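Local coordinates for protein RTX-adhesin (PDB 5IRB) that binds its Antarctic bacterium to diatoms and ice as a giant calcium-binding adhesin, this piece being a row of three beta-sandwich domains that probably belongs to its cell-surface-retained end, at residues A[83-88]-A[97-102]; A[148-153]-A[161-166]; A[215-220]-A[288-293]. All coordinates share one frame; numbering follows the deposited sequence.

Contact 1: residues A[83-88]-A[97-102]; sequences DASVVV and TADSTE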
ATOM      1  N   ASP A  83     -23.936  -2.346 -37.327  1.00 33.55           N
ATOM      2  CA  ASP A  83     -24.889  -2.052 -38.410  1.00 34.55           C
ATOM      3  C   ASP A  83     -25.363  -3.354 -39.053  1.00 33.15           C
ATOM      4  O   ASP A  83     -24.553  -4.214 -39.405  1.00 33.39           O
ATOM      5  CB  ASP A  83     -24.272  -1.130 -39.476  1.00 36.22           C
ATOM      6  CG  ASP A  83     -23.720   0.182 -38.894  1.00 38.60           C
ATOM      7  OD1 ASP A  83     -24.426   0.873 -38.120  1.00 41.18           O
ATOM      8  OD2 ASP A  83     -22.570   0.542 -39.237  1.00 40.52           O
ATOM      9  N   ALA A  84     -26.673  -3.485 -39.233  1.00 32.38           N
ATOM     10  CA  ALA A  84     -27.216  -4.721 -39.768  1.00 31.87           C
ATOM     11  C   ALA A  84     -28.237  -4.455 -40.862  1.00 31.41           C
ATOM     12  O   ALA A  84     -28.959  -3.466 -40.822  1.00 31.14           O
ATOM     13  CB  ALA A  84     -27.850  -5.525 -38.656  1.00 31.66           C
ATOM     14  N   SER A  85     -28.279  -5.339 -41.840  1.00 31.40           N
ATOM     15  CA  SER A  85     -29.384  -5.322 -42.791  1.00 31.49           C
ATOM     16  C   SER A  85     -29.809  -6.736 -43.180  1.00 31.32           C
ATOM     17  O   SER A  85     -29.062  -7.710 -42.979  1.00 31.29           O
ATOM     18  CB  SER A  85     -29.006  -4.495 -44.023  1.00 32.22           C
ATOM     19  OG  SER A  85     -27.940  -5.099 -44.731  1.00 32.96           O
ATOM     20  N   VAL A  86     -31.037  -6.858 -43.687  1.00 31.08           N
ATOM     21  CA  VAL A  86     -31.549  -8.164 -44.078  1.00 31.15           C
ATOM     22  C   VAL A  86     -32.308  -8.066 -45.418  1.00 31.34           C
ATOM     23  O   VAL A  86     -32.960  -7.059 -45.696  1.00 30.94           O
ATOM     24  CB  VAL A  86     -32.448  -8.762 -42.971  1.00 31.29           C
ATOM     25  CG1 VAL A  86     -33.672  -7.896 -42.731  1.00 31.59           C
ATOM     26  CG2 VAL A  86     -32.836 -10.223 -43.286  1.00 32.05           C
ATOM     27  N   VAL A  87     -32.164  -9.084 -46.257  1.00 31.75           N
ATOM     28  CA  VAL A  87     -33.099  -9.304 -47.360  1.00 32.50           C
ATOM     29  C   VAL A  87     -33.736 -10.685 -47.190  1.00 32.45           C
ATOM     30  O   VAL A  87     -33.041 -11.653 -46.857  1.00 32.66           O
ATOM     31  CB  VAL A  87     -32.413  -9.175 -48.725  1.00 33.41           C
ATOM     32  CG1 VAL A  87     -31.219 -10.095 -48.812  1.00 34.34           C
ATOM     33  CG2 VAL A  87     -33.406  -9.461 -49.851  1.00 34.27           C
ATOM     34  N   VAL A  88     -35.058 -10.758 -47.353  1.00 31.91           N
ATOM     35  CA  VAL A  88     -35.790 -12.012 -47.230  1.00 32.50           C
ATOM     36  C   VAL A  88     -36.577 -12.307 -48.523  1.00 33.22           C
ATOM     37  O   VAL A  88     -36.879 -11.393 -49.290  1.00 32.76           O
ATOM     38  CB  VAL A  88     -36.792 -12.005 -46.061  1.00 32.47           C
ATOM     39  CG1 VAL A  88     -36.121 -11.634 -44.748  1.00 32.02           C
ATOM     40  CG2 VAL A  88     -37.969 -11.071 -46.369  1.00 32.50           C
ATOM     41  N   THR A  97     -36.570  -5.888 -47.700  1.00 32.91           N
ATOM     42  CA  THR A  97     -35.333  -5.513 -47.038  1.00 32.39           C
ATOM     43  C   THR A  97     -35.621  -4.711 -45.777  1.00 32.34           C
ATOM     44  O   THR A  97     -36.637  -4.028 -45.688  1.00 32.27           O
ATOM     45  CB  THR A  97     -34.429  -4.682 -47.959  1.00 33.33           C
ATOM     46  OG1 THR A  97     -35.158  -3.525 -48.405  1.00 34.45           O
ATOM     47  CG2 THR A  97     -34.019  -5.488 -49.181  1.00 33.61           C
ATOM     48  N   ALA A  98     -34.728  -4.803 -44.793  1.00 32.11           N
ATOM     49  CA  ALA A  98     -34.763  -3.871 -43.659  1.00 32.55           C
ATOM     50  C   ALA A  98     -33.360  -3.616 -43.108  1.00 32.45           C
ATOM     51  O   ALA A  98     -32.430  -4.336 -43.457  1.00 31.61           O
ATOM     52  CB  ALA A  98     -35.672  -4.402 -42.560  1.00 32.88           C
ATOM     53  N   ASP A  99     -33.237  -2.576 -42.275  1.00 33.44           N
ATOM     54  CA  ASP A  99     -31.987  -2.183 -41.627  1.00 34.63           C
ATOM     55  C   ASP A  99     -32.151  -2.201 -40.119  1.00 34.26           C
ATOM     56  O   ASP A  99     -33.260  -2.135 -39.610  1.00 34.06           O
ATOM     57  CB  ASP A  99     -31.554  -0.754 -42.002  1.00 37.68           C
ATOM     58  CG  ASP A  99     -31.115  -0.618 -43.435  1.00 40.54           C
ATOM     59  OD1 ASP A  99     -30.398  -1.508 -43.939  1.00 42.34           O
ATOM     60  OD2 ASP A  99     -31.470   0.409 -44.053  1.00 45.84           O
ATOM     61  N   SER A 100     -31.034  -2.221 -39.400  1.00 33.80           N
ATOM     62  CA  SER A 100     -31.107  -2.079 -37.959  1.00 34.39           C
ATOM     63  C   SER A 100     -29.723  -1.750 -37.416  1.00 33.39           C
ATOM     64  O   SER A 100     -28.712  -1.913 -38.110  1.00 32.46           O
ATOM     65  CB  SER A 100     -31.639  -3.357 -37.312  1.00 34.83           C
ATOM     66  OG  SER A 100     -31.918  -3.144 -35.942  1.00 38.31           O
ATOM     67  N   THR A 101     -29.682  -1.294 -36.177  1.00 33.68           N
ATOM     68  CA  THR A 101     -28.412  -1.075 -35.506  1.00 33.61           C
ATOM     69  C   THR A 101     -28.546  -1.589 -34.086  1.00 34.32           C
ATOM     70  O   THR A 101     -29.664  -1.751 -33.580  1.00 34.53           O
ATOM     71  CB  THR A 101     -27.977   0.406 -35.478  1.00 34.53           C
ATOM     72  OG1 THR A 101     -28.944   1.159 -34.743  1.00 35.97           O
ATOM     73  CG2 THR A 101     -27.837   0.981 -36.901  1.00 35.03           C
ATOM     74  N   GLU A 102     -27.388  -1.835 -33.462  1.00 34.44           N
ATOM     75  CA  GLU A 102     -27.288  -2.249 -32.079  1.00 35.46           C
ATOM     76  C   GLU A 102     -26.029  -1.641 -31.474  1.00 34.85           C
ATOM     77  O   GLU A 102     -24.913  -1.921 -31.905  1.00 34.08           O
ATOM     78  CB  GLU A 102     -27.246  -3.779 -31.975  1.00 35.90           C
ATOM     79  CG  GLU A 102     -27.354  -4.314 -30.547  1.00 37.84           C
ATOM     80  CD  GLU A 102     -28.657  -3.944 -29.890  1.00 39.93           C
ATOM     81  OE1 GLU A 102     -29.631  -3.677 -30.618  1.00 41.45           O
ATOM     82  OE2 GLU A 102     -28.707  -3.910 -28.639  1.00 41.30           O
TER
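Ala84 and Ser100 bond to each other twice through the backbone, Ala84 N to Ser100 O at 2.8 Å and Ser100 N to Ala84 O at 2.8 Å. Two residues on, Val86 and Ala98 form a second hydrogen-bonded antiparallel pair: Val86 N reaches Ala98 O over 2.9 Å, the straighter bond of that pair at 161°, and Ala98 N returns to Val86 O over 3.0 Å. Val86 O also takes a CA-H contact from Thr97, its CA 3.1 Å away. The two pairs zip together the antiparallel hairpin of strands 81-89 and 95-106, whose short segments run at 158°. The hairpin lies within one sheet of a probably immunoglobulin-like sandwich, with strand 43-50 bonded along the other edge of 81-89. On the inward face, Val86 CG1 meets Ala98 CB at 4.0 Å, while Val36 and Ile8 press on Val86 from outside the hairpin. Ser100 OG, on this same face, bonds to Leu10 O. The other face carries Asp83, Ser85, Val87, Thr97, Asp99 and Thr101. There Asp99 has CG beside its own backbone N (chi1 -69°), and its OD1 comes within 3.3 Å of Ser85 CB. Asp83, whose side chain lies near a bound calcium ion, runs side by side with Thr101, Asp83 OD1 3.6 Å from Thr101 CG2. At the far end the side chains of Val87 and Thr97 cross obliquely, Thr97 CG2 against Val87 CB.

Contact 2: residues A[148-153]-A[161-166]; sequences DTVSMT and TVVLAN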
ATOM      1  N   ASP A 148     -11.851  -6.262  -1.684  1.00 29.78           N
ATOM      2  CA  ASP A 148     -10.691  -6.721  -2.456  1.00 29.85           C
ATOM      3  C   ASP A 148      -9.572  -7.232  -1.558  1.00 30.45           C
ATOM      4  O   ASP A 148      -9.460  -6.823  -0.398  1.00 30.01           O
ATOM      5  CB  ASP A 148     -10.136  -5.596  -3.348  1.00 28.77           C
ATOM      6  CG  ASP A 148     -11.023  -5.307  -4.573  1.00 29.04           C
ATOM      7  OD1 ASP A 148     -11.914  -6.132  -4.866  1.00 29.26           O
ATOM      8  OD2 ASP A 148     -10.807  -4.264  -5.241  1.00 28.02           O
ATOM      9  N   THR A 149      -8.739  -8.113  -2.112  1.00 31.61           N
ATOM     10  CA  THR A 149      -7.605  -8.664  -1.392  1.00 32.98           C
ATOM     11  C   THR A 149      -6.393  -7.739  -1.461  1.00 33.36           C
ATOM     12  O   THR A 149      -6.026  -7.250  -2.530  1.00 33.06           O
ATOM     13  CB  THR A 149      -7.236 -10.049  -1.936  1.00 35.17           C
ATOM     14  OG1 THR A 149      -8.358 -10.915  -1.772  1.00 36.88           O
ATOM     15  CG2 THR A 149      -6.079 -10.651  -1.169  1.00 36.02           C
ATOM     16  N   VAL A 150      -5.798  -7.485  -0.295  1.00 33.15           N
ATOM     17  CA  VAL A 150      -4.541  -6.746  -0.188  1.00 32.61           C
ATOM     18  C   VAL A 150      -3.458  -7.692   0.299  1.00 33.76           C
ATOM     19  O   VAL A 150      -3.645  -8.382   1.298  1.00 34.86           O
ATOM     20  CB  VAL A 150      -4.678  -5.546   0.761  1.00 32.24           C
ATOM     21  CG1 VAL A 150      -3.299  -4.889   1.051  1.00 31.14           C
ATOM     22  CG2 VAL A 150      -5.640  -4.534   0.164  1.00 32.15           C
ATOM     23  N   SER A 151      -2.354  -7.776  -0.434  1.00 34.25           N
ATOM     24  CA  SER A 151      -1.288  -8.676  -0.032  1.00 35.96           C
ATOM     25  C   SER A 151       0.109  -8.047  -0.130  1.00 35.80           C
ATOM     26  O   SER A 151       0.333  -7.060  -0.841  1.00 34.78           O
ATOM     27  CB  SER A 151      -1.348  -9.964  -0.844  1.00 38.59           C
ATOM     28  OG  SER A 151      -1.149  -9.716  -2.210  1.00 39.79           O
ATOM     29  N   MET A 152       1.042  -8.622   0.618  1.00 36.10           N
ATOM     30  CA  MET A 152       2.413  -8.136   0.667  1.00 36.23           C
ATOM     31  C   MET A 152       3.257  -9.260   1.215  1.00 37.88           C
ATOM     32  O   MET A 152       2.777 -10.041   2.038  1.00 37.79           O
ATOM     33  CB  MET A 152       2.517  -6.895   1.534  1.00 35.48           C
ATOM     34  CG  MET A 152       2.105  -7.140   2.973  1.00 36.20           C
ATOM     35  SD  MET A 152       1.651  -5.611   3.780  1.00 35.64           S
ATOM     36  CE  MET A 152      -0.054  -5.510   3.222  1.00 36.25           C
ATOM     37  N   THR A 153       4.493  -9.374   0.741  1.00 38.50           N
ATOM     38  CA  THR A 153       5.406 -10.370   1.269  1.00 40.08           C
ATOM     39  C   THR A 153       6.616  -9.657   1.881  1.00 39.77           C
ATOM     40  O   THR A 153       7.373  -8.970   1.187  1.00 39.52           O
ATOM     41  CB  THR A 153       5.864 -11.349   0.187  1.00 42.43           C
ATOM     42  OG1 THR A 153       4.717 -11.950  -0.410  1.00 42.79           O
ATOM     43  CG2 THR A 153       6.719 -12.440   0.794  1.00 45.03           C
ATOM     44  N   THR A 161      -4.785  -9.069   3.804  1.00 32.98           N
ATOM     45  CA  THR A 161      -5.985  -8.522   4.431  1.00 32.37           C
ATOM     46  C   THR A 161      -7.011  -8.140   3.349  1.00 32.22           C
ATOM     47  O   THR A 161      -6.867  -8.512   2.174  1.00 31.67           O
ATOM     48  CB  THR A 161      -5.642  -7.315   5.361  1.00 31.41           C
ATOM     49  OG1 THR A 161      -6.800  -6.939   6.117  1.00 31.41           O
ATOM     50  CG2 THR A 161      -5.163  -6.124   4.588  1.00 30.48           C
ATOM     51  N   VAL A 162      -8.075  -7.459   3.755  1.00 32.77           N
ATOM     52  CA  VAL A 162      -9.144  -7.120   2.834  1.00 33.80           C
ATOM     53  C   VAL A 162      -9.491  -5.636   2.916  1.00 32.56           C
ATOM     54  O   VAL A 162      -9.411  -5.027   3.984  1.00 32.91           O
ATOM     55  CB  VAL A 162     -10.396  -7.983   3.117  1.00 36.98           C
ATOM     56  CG1 VAL A 162     -11.594  -7.506   2.315  1.00 37.34           C
ATOM     57  CG2 VAL A 162     -10.111  -9.443   2.772  1.00 39.60           C
ATOM     58  N   VAL A 163      -9.862  -5.049   1.780  1.00 31.21           N
ATOM     59  CA  VAL A 163     -10.261  -3.662   1.759  1.00 30.27           C
ATOM     60  C   VAL A 163     -11.577  -3.469   2.527  1.00 31.41           C
ATOM     61  O   VAL A 163     -12.578  -4.127   2.242  1.00 32.02           O
ATOM     62  CB  VAL A 163     -10.377  -3.184   0.304  1.00 29.76           C
ATOM     63  CG1 VAL A 163     -10.878  -1.754   0.235  1.00 30.35           C
ATOM     64  CG2 VAL A 163      -9.042  -3.407  -0.447  1.00 28.70           C
ATOM     65  N   LEU A 164     -11.575  -2.541   3.482  1.00 31.23           N
ATOM     66  CA  LEU A 164     -12.775  -2.222   4.262  1.00 32.54           C
ATOM     67  C   LEU A 164     -13.754  -1.375   3.471  1.00 32.25           C
ATOM     68  O   LEU A 164     -13.431  -0.897   2.388  1.00 31.08           O
ATOM     69  CB  LEU A 164     -12.405  -1.481   5.550  1.00 33.20           C
ATOM     70  CG  LEU A 164     -11.318  -2.049   6.458  1.00 33.60           C
ATOM     71  CD1 LEU A 164     -11.223  -1.192   7.683  1.00 34.71           C
ATOM     72  CD2 LEU A 164     -11.707  -3.468   6.869  1.00 34.76           C
ATOM     73  N   ALA A 165     -14.907  -1.112   4.074  1.00 33.52           N
ATOM     74  CA  ALA A 165     -15.987  -0.408   3.388  1.00 34.29           C
ATOM     75  C   ALA A 165     -15.525   0.952   2.915  1.00 33.69           C
ATOM     76  O   ALA A 165     -15.846   1.376   1.812  1.00 33.23           O
ATOM     77  CB  ALA A 165     -17.190  -0.272   4.312  1.00 36.43           C
ATOM     78  N   ASN A 166     -14.733   1.636   3.733  1.00 33.28           N
ATOM     79  CA  ASN A 166     -14.289   2.959   3.321  1.00 32.94           C
ATOM     80  C   ASN A 166     -13.017   2.943   2.467  1.00 31.42           C
ATOM     81  O   ASN A 166     -12.387   3.973   2.312  1.00 32.11           O
ATOM     82  CB  ASN A 166     -14.093   3.843   4.547  1.00 33.90           C
ATOM     83  CG  ASN A 166     -12.939   3.382   5.407  1.00 33.29           C
ATOM     84  OD1 ASN A 166     -12.194   2.463   5.040  1.00 31.31           O
ATOM     85  ND2 ASN A 166     -12.775   4.023   6.551  1.00 34.58           N
TER
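Val150 and Thr161 pair on the beta hairpin of strands 149-154 and 157-162, close to where its two ends part. Thr161 N donates to Val150 O at 2.8 Å, in the carbonyl plane, and Val150 N answers to Thr161 O at 2.9 Å. This return bond is nearly straight at hydrogen (174°), although the donor stands above the carbonyl plane. Past the strand end, Val163 N still reaches Asp148 O over 2.8 Å, and the CA-H of Val162 adds a contact to the same oxygen. Strand 157-162 is an outermost strand of its five-stranded sheet, so the hairpin forms one margin of the middle sandwich domain. Side chains follow on the inner face: Val150 and Thr161 lie alongside each other, Val150 CB 3.9 Å from Thr161 CG2. Val150 CG2, anti to the carbonyl carbon and beside the backbone N, meets Val163 CG2 at 3.6 Å, the two valines crossing at about a right angle. Val163 CG2 also sits 3.8 Å from Asp148 CB. The Asp148 carboxylate is engaged outside the hairpin, its OD2 bonded by Ser145 N and the Tyr198 hydroxyl. Trp169 and Val186 also touch Val150.

Contact 3: residues A[215-220]-A[288-293]; sequences GTVTVN and FDAVVT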
ATOM      1  N   GLY A 215      28.595   8.002  23.511  1.00 35.93           N
ATOM      2  CA  GLY A 215      29.712   8.912  23.320  1.00 35.91           C
ATOM      3  C   GLY A 215      30.821   8.652  24.325  1.00 36.00           C
ATOM      4  O   GLY A 215      31.187   7.502  24.590  1.00 36.31           O
ATOM      5  N   THR A 216      31.332   9.734  24.907  1.00 36.67           N
ATOM      6  CA  THR A 216      32.411   9.678  25.901  1.00 36.59           C
ATOM      7  C   THR A 216      32.047  10.542  27.090  1.00 35.46           C
ATOM      8  O   THR A 216      31.735  11.727  26.948  1.00 35.07           O
ATOM      9  CB  THR A 216      33.757  10.148  25.336  1.00 37.67           C
ATOM     10  OG1 THR A 216      34.105   9.345  24.205  1.00 39.04           O
ATOM     11  CG2 THR A 216      34.855   9.991  26.376  1.00 38.87           C
ATOM     12  N   VAL A 217      32.085   9.931  28.260  1.00 34.67           N
ATOM     13  CA  VAL A 217      31.840  10.635  29.500  1.00 34.77           C
ATOM     14  C   VAL A 217      33.086  10.604  30.371  1.00 34.86           C
ATOM     15  O   VAL A 217      33.712   9.557  30.513  1.00 35.28           O
ATOM     16  CB  VAL A 217      30.659  10.002  30.238  1.00 34.72           C
ATOM     17  CG1 VAL A 217      30.577  10.487  31.666  1.00 34.81           C
ATOM     18  CG2 VAL A 217      29.380  10.322  29.489  1.00 34.13           C
ATOM     19  N   THR A 218      33.449  11.750  30.940  1.00 35.23           N
ATOM     20  CA  THR A 218      34.593  11.839  31.850  1.00 34.61           C
ATOM     21  C   THR A 218      34.167  12.479  33.170  1.00 34.67           C
ATOM     22  O   THR A 218      33.171  13.202  33.215  1.00 32.74           O
ATOM     23  CB  THR A 218      35.747  12.685  31.236  1.00 36.39           C
ATOM     24  OG1 THR A 218      35.347  14.056  31.113  1.00 35.54           O
ATOM     25  CG2 THR A 218      36.146  12.161  29.856  1.00 36.32           C
ATOM     26  N   VAL A 219      34.926  12.216  34.252  1.00 35.57           N
ATOM     27  CA  VAL A 219      34.723  12.909  35.518  1.00 36.02           C
ATOM     28  C   VAL A 219      36.024  13.636  35.890  1.00 37.12           C
ATOM     29  O   VAL A 219      37.101  13.022  35.920  1.00 37.15           O
ATOM     30  CB  VAL A 219      34.323  11.934  36.650  1.00 37.05           C
ATOM     31  CG1 VAL A 219      34.071  12.676  37.960  1.00 38.67           C
ATOM     32  CG2 VAL A 219      33.097  11.064  36.233  1.00 35.97           C
ATOM     33  N   ASN A 220      35.920  14.918  36.230  1.00 37.25           N
ATOM     34  CA  ASN A 220      37.090  15.666  36.646  1.00 38.68           C
ATOM     35  C   ASN A 220      37.562  15.217  38.028  1.00 39.59           C
ATOM     36  O   ASN A 220      36.905  14.426  38.689  1.00 39.21           O
ATOM     37  CB  ASN A 220      36.795  17.168  36.660  1.00 39.59           C
ATOM     38  CG  ASN A 220      36.373  17.690  35.301  1.00 38.85           C
ATOM     39  OD1 ASN A 220      36.891  17.253  34.272  1.00 38.37           O
ATOM     40  ND2 ASN A 220      35.403  18.608  35.287  1.00 38.67           N
ATOM     41  N   PHE A 288      33.177   5.940  41.755  1.00 43.66           N
ATOM     42  CA  PHE A 288      31.796   5.905  41.278  1.00 42.99           C
ATOM     43  C   PHE A 288      31.728   6.176  39.789  1.00 41.50           C
ATOM     44  O   PHE A 288      32.696   6.649  39.183  1.00 40.80           O
ATOM     45  CB  PHE A 288      30.942   6.908  42.056  1.00 43.42           C
ATOM     46  CG  PHE A 288      31.381   8.327  41.886  1.00 43.16           C
ATOM     47  CD1 PHE A 288      31.026   9.054  40.765  1.00 41.63           C
ATOM     48  CD2 PHE A 288      32.221   8.913  42.825  1.00 44.21           C
ATOM     49  CE1 PHE A 288      31.456  10.358  40.600  1.00 41.78           C
ATOM     50  CE2 PHE A 288      32.656  10.214  42.671  1.00 44.14           C
ATOM     51  CZ  PHE A 288      32.291  10.942  41.567  1.00 43.24           C
ATOM     52  N   ASP A 289      30.580   5.864  39.199  1.00 40.45           N
ATOM     53  CA  ASP A 289      30.366   6.071  37.783  1.00 39.76           C
ATOM     54  C   ASP A 289      29.471   7.273  37.543  1.00 38.28           C
ATOM     55  O   ASP A 289      28.565   7.567  38.335  1.00 39.01           O
ATOM     56  CB  ASP A 289      29.711   4.837  37.145  1.00 41.10           C
ATOM     57  CG  ASP A 289      30.684   3.698  36.979  1.00 43.37           C
ATOM     58  OD1 ASP A 289      31.904   3.958  37.001  1.00 42.57           O
ATOM     59  OD2 ASP A 289      30.238   2.544  36.837  1.00 47.27           O
ATOM     60  N   ALA A 290      29.712   7.958  36.436  1.00 36.23           N
ATOM     61  CA  ALA A 290      28.769   8.941  35.965  1.00 35.23           C
ATOM     62  C   ALA A 290      28.137   8.331  34.711  1.00 34.45           C
ATOM     63  O   ALA A 290      28.852   7.895  33.798  1.00 33.41           O
ATOM     64  CB  ALA A 290      29.460  10.279  35.668  1.00 34.98           C
ATOM     65  N   VAL A 291      26.809   8.273  34.680  1.00 34.36           N
ATOM     66  CA  VAL A 291      26.100   7.648  33.556  1.00 34.62           C
ATOM     67  C   VAL A 291      25.227   8.652  32.810  1.00 33.59           C
ATOM     68  O   VAL A 291      24.383   9.308  33.412  1.00 34.31           O
ATOM     69  CB  VAL A 291      25.234   6.468  34.008  1.00 35.67           C
ATOM     70  CG1 VAL A 291      24.529   5.800  32.795  1.00 35.80           C
ATOM     71  CG2 VAL A 291      26.086   5.453  34.728  1.00 36.70           C
ATOM     72  N   VAL A 292      25.476   8.813  31.516  1.00 32.22           N
ATOM     73  CA  VAL A 292      24.664   9.716  30.694  1.00 32.18           C
ATOM     74  C   VAL A 292      23.676   8.909  29.841  1.00 32.49           C
ATOM     75  O   VAL A 292      24.048   7.925  29.199  1.00 32.43           O
ATOM     76  CB  VAL A 292      25.534  10.615  29.817  1.00 31.43           C
ATOM     77  CG1 VAL A 292      24.678  11.424  28.819  1.00 31.28           C
ATOM     78  CG2 VAL A 292      26.371  11.551  30.727  1.00 31.93           C
ATOM     79  N   THR A 293      22.403   9.294  29.910  1.00 33.26           N
ATOM     80  CA  THR A 293      21.339   8.637  29.156  1.00 34.73           C
ATOM     81  C   THR A 293      21.009   9.477  27.920  1.00 34.94           C
ATOM     82  O   THR A 293      20.633  10.645  28.039  1.00 34.00           O
ATOM     83  CB  THR A 293      20.080   8.421  29.996  1.00 35.54           C
ATOM     84  OG1 THR A 293      20.372   7.486  31.045  1.00 36.85           O
ATOM     85  CG2 THR A 293      18.932   7.846  29.113  1.00 36.32           C
TER
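Ala290 O is the polar atom that Val217 touches, its CG1 lying 3.8 Å away in van der Waals contact; Ala290 bonds through its backbone with Gly306 in its own sheet, and no hydrogen bond joins the two segments. Such a contact belongs to the interior of a beta sandwich: strand 216-219 borders a three-stranded antiparallel sheet, bonded to strand 236-244, and faces strand 287-295 of the five-stranded sheet. The segment axes approach to 7.6 Å and make an angle of 143°, so the strands run roughly antiparallel in separate sheets rather than as bonded neighbours. Backbone alternation sorts the residues. Val217, Val219, Ala290 and Val292 turn their CB atoms toward the opposing segment, whereas Thr218, Asp289 and Val291 turn away. The outward Thr218 OG1 bonds to the Thr242 hydroxyl, and Asp289 OD1 to Ser307 OG. Inside, the two valines of the tightest pair cross obliquely, Val217 CG2 meeting Val292 CG2 at 3.5 Å, closer than usual for two methyl carbons. Val217 CG1, anti to the backbone N (chi1 167°), also reaches Ala290 CB at 4.2 Å, while CG2, beside the N, goes to Val292. Ala290 CB is touched by both valines of the opposing strand, for Val219 CG2 meets it at 3.8 Å. Ala243 touches both Val217 and Val292, Leu256 touches Ala290, and Val239 bears on both Val219 and Phe288. Although Phe288 CB does not point toward the opposing segment, the end of its ring, also near Ile222 and a bound calcium ion, comes nearer. Val219 CG1 approaches it obliquely, 4.4 Å from Phe288 CE1.

Contacts 1 and 2 are hairpin pairings within one sheet, ruled by backbone hydrogen bonds; contact 3 joins two sheets across the core by methyl and ring packing alone. Each lies in a different domain of the row, in chain order, with about 49 Å between the centres of contacts 1 and 2 and 51 Å between those of 2 and 3. Strands 81-89 and 287-295 hold the same place in their sheets; contact 1 engages this strand at its edge and contact 3 through its inner face. Contact 1 is largely surface, contact 2 partly buried, and contact 3 buried, with Thr218 and Asp289 turned away from the interface.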